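Local coordinates for peroxinectin A (Dictyostelium discoideum, PDB 6ERC), which uses hydrogen peroxide to oxidise phenolic donors at a heme, and has lactoperoxidase, iodide and thiocyanate peroxidase activities as a secreted glycoprotein, at residues F311-Y314 and T320-Q323; G347-E352 and P506-K511. All coordinates share one frame; numbering follows the deposited sequence.

Contact 1 (F311-Y314 and T320-Q323). With NAG (2-acetamido-2-deoxy-beta-D-glucopyranose), chain E.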
# COMPACT_ATOMS: atom_id res chain seq x y z
N PHE A 311 -4.83 -0.10 -17.86
CA PHE A 311 -4.18 0.95 -18.64
C PHE A 311 -4.00 2.22 -17.81
O PHE A 311 -4.82 2.55 -16.95
CB PHE A 311 -4.99 1.28 -19.90
CG PHE A 311 -4.93 0.20 -20.94
CD1 PHE A 311 -3.83 0.08 -21.76
CD2 PHE A 311 -5.98 -0.69 -21.09
CE1 PHE A 311 -3.77 -0.91 -22.72
CE2 PHE A 311 -5.93 -1.68 -22.04
CZ PHE A 311 -4.82 -1.80 -22.86
N MET A 312 -2.90 2.91 -18.09
CA MET A 312 -2.56 4.17 -17.45
C MET A 312 -2.75 5.27 -18.49
O MET A 312 -2.02 5.32 -19.49
CB MET A 312 -1.13 4.12 -16.93
CG MET A 312 -0.80 5.14 -15.87
SD MET A 312 0.52 4.52 -14.81
CE MET A 312 -0.40 3.41 -13.77
N GLU A 313 -3.73 6.15 -18.27
CA GLU A 313 -4.11 7.15 -19.25
C GLU A 313 -3.19 8.37 -19.21
O GLU A 313 -2.69 8.76 -18.15
CB GLU A 313 -5.56 7.59 -19.03
CG GLU A 313 -6.61 6.53 -19.33
CD GLU A 313 -6.73 6.22 -20.82
OE1 GLU A 313 -6.36 7.09 -21.64
OE2 GLU A 313 -7.19 5.12 -21.17
N TYR A 314 -2.99 8.96 -20.39
CA TYR A 314 -2.22 10.19 -20.54
C TYR A 314 -3.08 11.22 -21.27
O TYR A 314 -3.68 10.90 -22.30
CB TYR A 314 -0.93 9.97 -21.34
CG TYR A 314 0.18 9.31 -20.57
CD1 TYR A 314 0.14 7.95 -20.28
CD2 TYR A 314 1.29 10.03 -20.16
CE1 TYR A 314 1.17 7.34 -19.58
CE2 TYR A 314 2.32 9.43 -19.46
CZ TYR A 314 2.26 8.08 -19.17
OH TYR A 314 3.28 7.48 -18.48
N THR A 320 -6.64 16.43 -24.82
CA THR A 320 -6.61 15.33 -25.77
C THR A 320 -6.09 14.06 -25.12
O THR A 320 -5.17 14.09 -24.29
CB THR A 320 -5.73 15.69 -26.98
OG1 THR A 320 -4.51 16.28 -26.52
CG2 THR A 320 -6.45 16.66 -27.89
N ARG A 321 -6.68 12.93 -25.51
CA ARG A 321 -6.28 11.62 -24.99
C ARG A 321 -5.09 11.10 -25.78
O ARG A 321 -5.15 10.98 -27.00
CB ARG A 321 -7.46 10.65 -25.07
CG ARG A 321 -7.25 9.32 -24.37
CD ARG A 321 -8.39 8.36 -24.68
NE ARG A 321 -8.40 7.20 -23.80
CZ ARG A 321 -9.29 6.21 -23.88
NH1 ARG A 321 -10.24 6.24 -24.80
NH2 ARG A 321 -9.22 5.19 -23.03
N LEU A 322 -4.01 10.78 -25.07
CA LEU A 322 -2.81 10.22 -25.69
C LEU A 322 -2.81 8.70 -25.56
O LEU A 322 -3.64 8.11 -24.86
CB LEU A 322 -1.55 10.82 -25.06
CG LEU A 322 -1.14 12.22 -25.53
CD1 LEU A 322 -2.26 13.24 -25.34
CD2 LEU A 322 0.11 12.68 -24.81
N GLN A 323 -1.85 8.07 -26.23
CA GLN A 323 -1.77 6.61 -26.24
C GLN A 323 -1.70 6.08 -24.81
O GLN A 323 -0.73 6.39 -24.09
CB GLN A 323 -0.54 6.15 -27.02
CG GLN A 323 -0.40 4.65 -27.10
CD GLN A 323 0.67 4.21 -28.07
OE1 GLN A 323 1.77 4.77 -28.10
NE2 GLN A 323 0.36 3.21 -28.88
C1 NAG E . -3.34 20.35 -28.35
C2 NAG E . -2.22 19.30 -28.16
C3 NAG E . -2.00 18.50 -29.45
C4 NAG E . -3.31 17.95 -29.99
C5 NAG E . -4.30 19.09 -30.16
C6 NAG E . -5.65 18.64 -30.69
C7 NAG E . -0.70 20.41 -26.54
C8 NAG E . -1.78 20.27 -25.51
N2 NAG E . -0.97 19.94 -27.77
O3 NAG E . -1.10 17.43 -29.18
O4 NAG E . -3.09 17.34 -31.26
O5 NAG E . -4.52 19.71 -28.89
O6 NAG E . -5.65 17.25 -31.00
O7 NAG E . 0.38 20.94 -26.28

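Contact 2 (G347-E352 and P506-K511)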
# COMPACT_ATOMS: atom_id res chain seq x y z
N GLY A 347 -4.87 11.78 -16.41
CA GLY A 347 -5.46 10.47 -16.62
C GLY A 347 -5.95 9.84 -15.33
O GLY A 347 -7.01 9.22 -15.29
N LEU A 348 -5.17 9.98 -14.25
CA LEU A 348 -5.51 9.31 -13.00
C LEU A 348 -6.83 9.81 -12.43
O LEU A 348 -7.60 9.03 -11.86
CB LEU A 348 -4.39 9.52 -11.98
CG LEU A 348 -3.04 8.87 -12.28
CD1 LEU A 348 -2.03 9.29 -11.22
CD2 LEU A 348 -3.15 7.36 -12.34
N ILE A 349 -7.12 11.10 -12.58
CA ILE A 349 -8.32 11.68 -11.96
C ILE A 349 -9.56 11.54 -12.84
O ILE A 349 -10.68 11.70 -12.33
CB ILE A 349 -8.11 13.16 -11.61
CG1 ILE A 349 -7.93 14.02 -12.87
CG2 ILE A 349 -6.91 13.32 -10.68
CD1 ILE A 349 -7.93 15.51 -12.61
N ILE A 350 -9.40 11.25 -14.13
CA ILE A 350 -10.54 11.17 -15.04
C ILE A 350 -10.91 9.71 -15.28
O ILE A 350 -12.09 9.39 -15.49
CB ILE A 350 -10.24 11.90 -16.36
CG1 ILE A 350 -11.53 12.17 -17.13
CG2 ILE A 350 -9.28 11.10 -17.24
CD1 ILE A 350 -12.37 13.30 -16.56
N ASN A 351 -9.92 8.82 -15.26
CA ASN A 351 -10.13 7.44 -15.67
C ASN A 351 -10.68 6.61 -14.52
O ASN A 351 -10.16 6.64 -13.40
CB ASN A 351 -8.81 6.84 -16.17
CG ASN A 351 -8.99 5.47 -16.79
OD1 ASN A 351 -10.06 5.14 -17.31
ND2 ASN A 351 -7.94 4.66 -16.73
N GLU A 352 -11.75 5.86 -14.79
CA GLU A 352 -12.38 5.03 -13.78
C GLU A 352 -11.58 3.75 -13.57
O GLU A 352 -11.09 3.14 -14.52
CB GLU A 352 -13.82 4.68 -14.19
CG GLU A 352 -14.66 4.12 -13.06
CD GLU A 352 -16.01 3.61 -13.53
OE1 GLU A 352 -16.06 2.54 -14.18
OE2 GLU A 352 -17.03 4.30 -13.26
N PRO A 506 -13.25 18.52 -7.41
CA PRO A 506 -12.89 18.68 -5.99
C PRO A 506 -12.48 17.37 -5.32
O PRO A 506 -11.52 17.36 -4.55
CB PRO A 506 -14.16 19.27 -5.37
CG PRO A 506 -15.26 18.96 -6.33
CD PRO A 506 -14.63 18.96 -7.68
N ASN A 507 -13.19 16.28 -5.60
CA ASN A 507 -12.85 14.96 -5.06
C ASN A 507 -12.27 14.13 -6.19
O ASN A 507 -13.02 13.53 -6.97
CB ASN A 507 -14.08 14.29 -4.44
CG ASN A 507 -13.74 12.97 -3.78
OD1 ASN A 507 -12.57 12.66 -3.54
ND2 ASN A 507 -14.77 12.18 -3.49
N VAL A 508 -10.94 14.08 -6.27
CA VAL A 508 -10.27 13.35 -7.35
C VAL A 508 -10.32 11.84 -7.16
O VAL A 508 -9.73 11.11 -7.96
CB VAL A 508 -8.80 13.80 -7.49
CG1 VAL A 508 -8.74 15.26 -7.87
CG2 VAL A 508 -8.02 13.54 -6.21
N PHE A 509 -11.02 11.35 -6.13
CA PHE A 509 -11.19 9.92 -5.94
C PHE A 509 -12.49 9.39 -6.54
O PHE A 509 -12.65 8.17 -6.62
CB PHE A 509 -11.17 9.59 -4.44
CG PHE A 509 -9.86 9.87 -3.75
CD1 PHE A 509 -8.66 9.91 -4.46
CD2 PHE A 509 -9.82 10.08 -2.38
CE1 PHE A 509 -7.46 10.16 -3.81
CE2 PHE A 509 -8.62 10.33 -1.73
CZ PHE A 509 -7.44 10.37 -2.45
N ARG A 510 -13.40 10.26 -6.97
CA ARG A 510 -14.71 9.84 -7.44
C ARG A 510 -14.96 10.30 -8.87
O ARG A 510 -14.33 11.23 -9.37
CB ARG A 510 -15.83 10.38 -6.53
CG ARG A 510 -15.91 9.71 -5.18
CD ARG A 510 -17.14 10.16 -4.41
NE ARG A 510 -17.28 9.43 -3.15
CZ ARG A 510 -17.74 8.19 -3.05
NH1 ARG A 510 -17.83 7.61 -1.86
NH2 ARG A 510 -18.09 7.51 -4.14
N LYS A 511 -15.92 9.63 -9.51
CA LYS A 511 -16.32 9.90 -10.89
C LYS A 511 -15.18 9.65 -11.87
O LYS A 511 -15.33 8.90 -12.84
CB LYS A 511 -16.83 11.34 -11.04
CG LYS A 511 -17.40 11.66 -12.42
CD LYS A 511 -18.14 12.99 -12.44
CE LYS A 511 -18.54 13.41 -13.85
NZ LYS A 511 -19.46 12.44 -14.50
OXT LYS A 511 -14.08 10.18 -11.72

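Contact 1 (F311-Y314 and T320-Q323)
R321 takes hold of the carboxylate of E313 side-on, with one nitrogen for each oxygen. NE of R321 lies 3.0 Å from OE1 of E313, and NH2 of R321 lies 2.8 Å from OE2 of E313, both bonds almost straight. The oxygens sit in the guanidinium plane, but the carboxylate is turned 42° from it and met from above its own plane. Arginine suits this place because its flat group sets two N-H donors side by side to match the two oxygens; the E313 chain bends at chi2 (-70°) to meet them. Were E313 replaced by alanine, the R321 guanidinium would probably lose this partner and its long chain become freer to turn.

The close-packed part lies beside this pair: L322 N bonds to Y314 O at 2.8 Å, and CB of Y314 rests 3.9 Å from CB of L322. The Y314 ring packs on P343 and L344 of helix 342-350, its OH bonded to A336 O. Toward solvent the contact is looser: R321 and Q323 are exposed, and T320 CG2 touches the N-acetylglucosamine at N318, 3.3 Å from its O6. Strands 311-315 and 321-326 form an antiparallel beta hairpin at the protein surface.

Contact 2 (G347-E352 and P506-K511)
I349 carries CG1 between its backbone N and carbonyl carbon (chi1 66°), which leaves CG2 beside the N and directed at V508; in V508 it is CG1 that lies beside the backbone N (chi1 -63°). The I349 methyl CG2 thereby comes 3.7 Å from V508 CB and 3.9 Å from V508 CG1, the two branched side chains meeting at an oblique angle. Beta-branched residues suit such a spot, since their methyls stand close to the backbone and fill a buried contact without reaching far. V508 also packs on M71 of helix 70-80 and on F490, A491 and I494 of helix 490-497, so its contact with I349 belongs to a larger apolar cluster.

The terminal carboxylate of K511 also comes close to helix 342-350. Its OXT lies 3.8 Å from I349 O, but both atoms are acceptors and no hydrogen bond links the two segments. I349 O is instead bonded to the side chain NE2 of Q505.

V508 is presented by a type I beta turn running from N507 to R510. Asparagine suits the first position because its short amide folds back on the chain: N507 OD1 accepts from F509 N at 3.3 Å, approached from above the carbonyl plane. The result is an Asx turn nested within a beta turn, packing the C-terminal tail against helix 342-350.

How the contacts relate
Contact 1 lies at the surface, its centre about 24 Å from the centre of the chain, whereas contact 2 is partly buried, its centre about 19 Å from that point; the centres of the two contacts are about 14 Å apart. The first joins two neighbouring strands of a hairpin by charge and backbone bonding, and the second brings together pieces 154 residues apart by apolar packing beside the chain's terminal carboxylate. Helix 342-350, which supplies one half of contact 2, follows strand 321-326 in the chain and lies against the hairpin. The two sites touch where E313 CB meets G347 CA at 3.8 Å, a closeness that suits a glycine, and where E313 CG packs on N351 ND2.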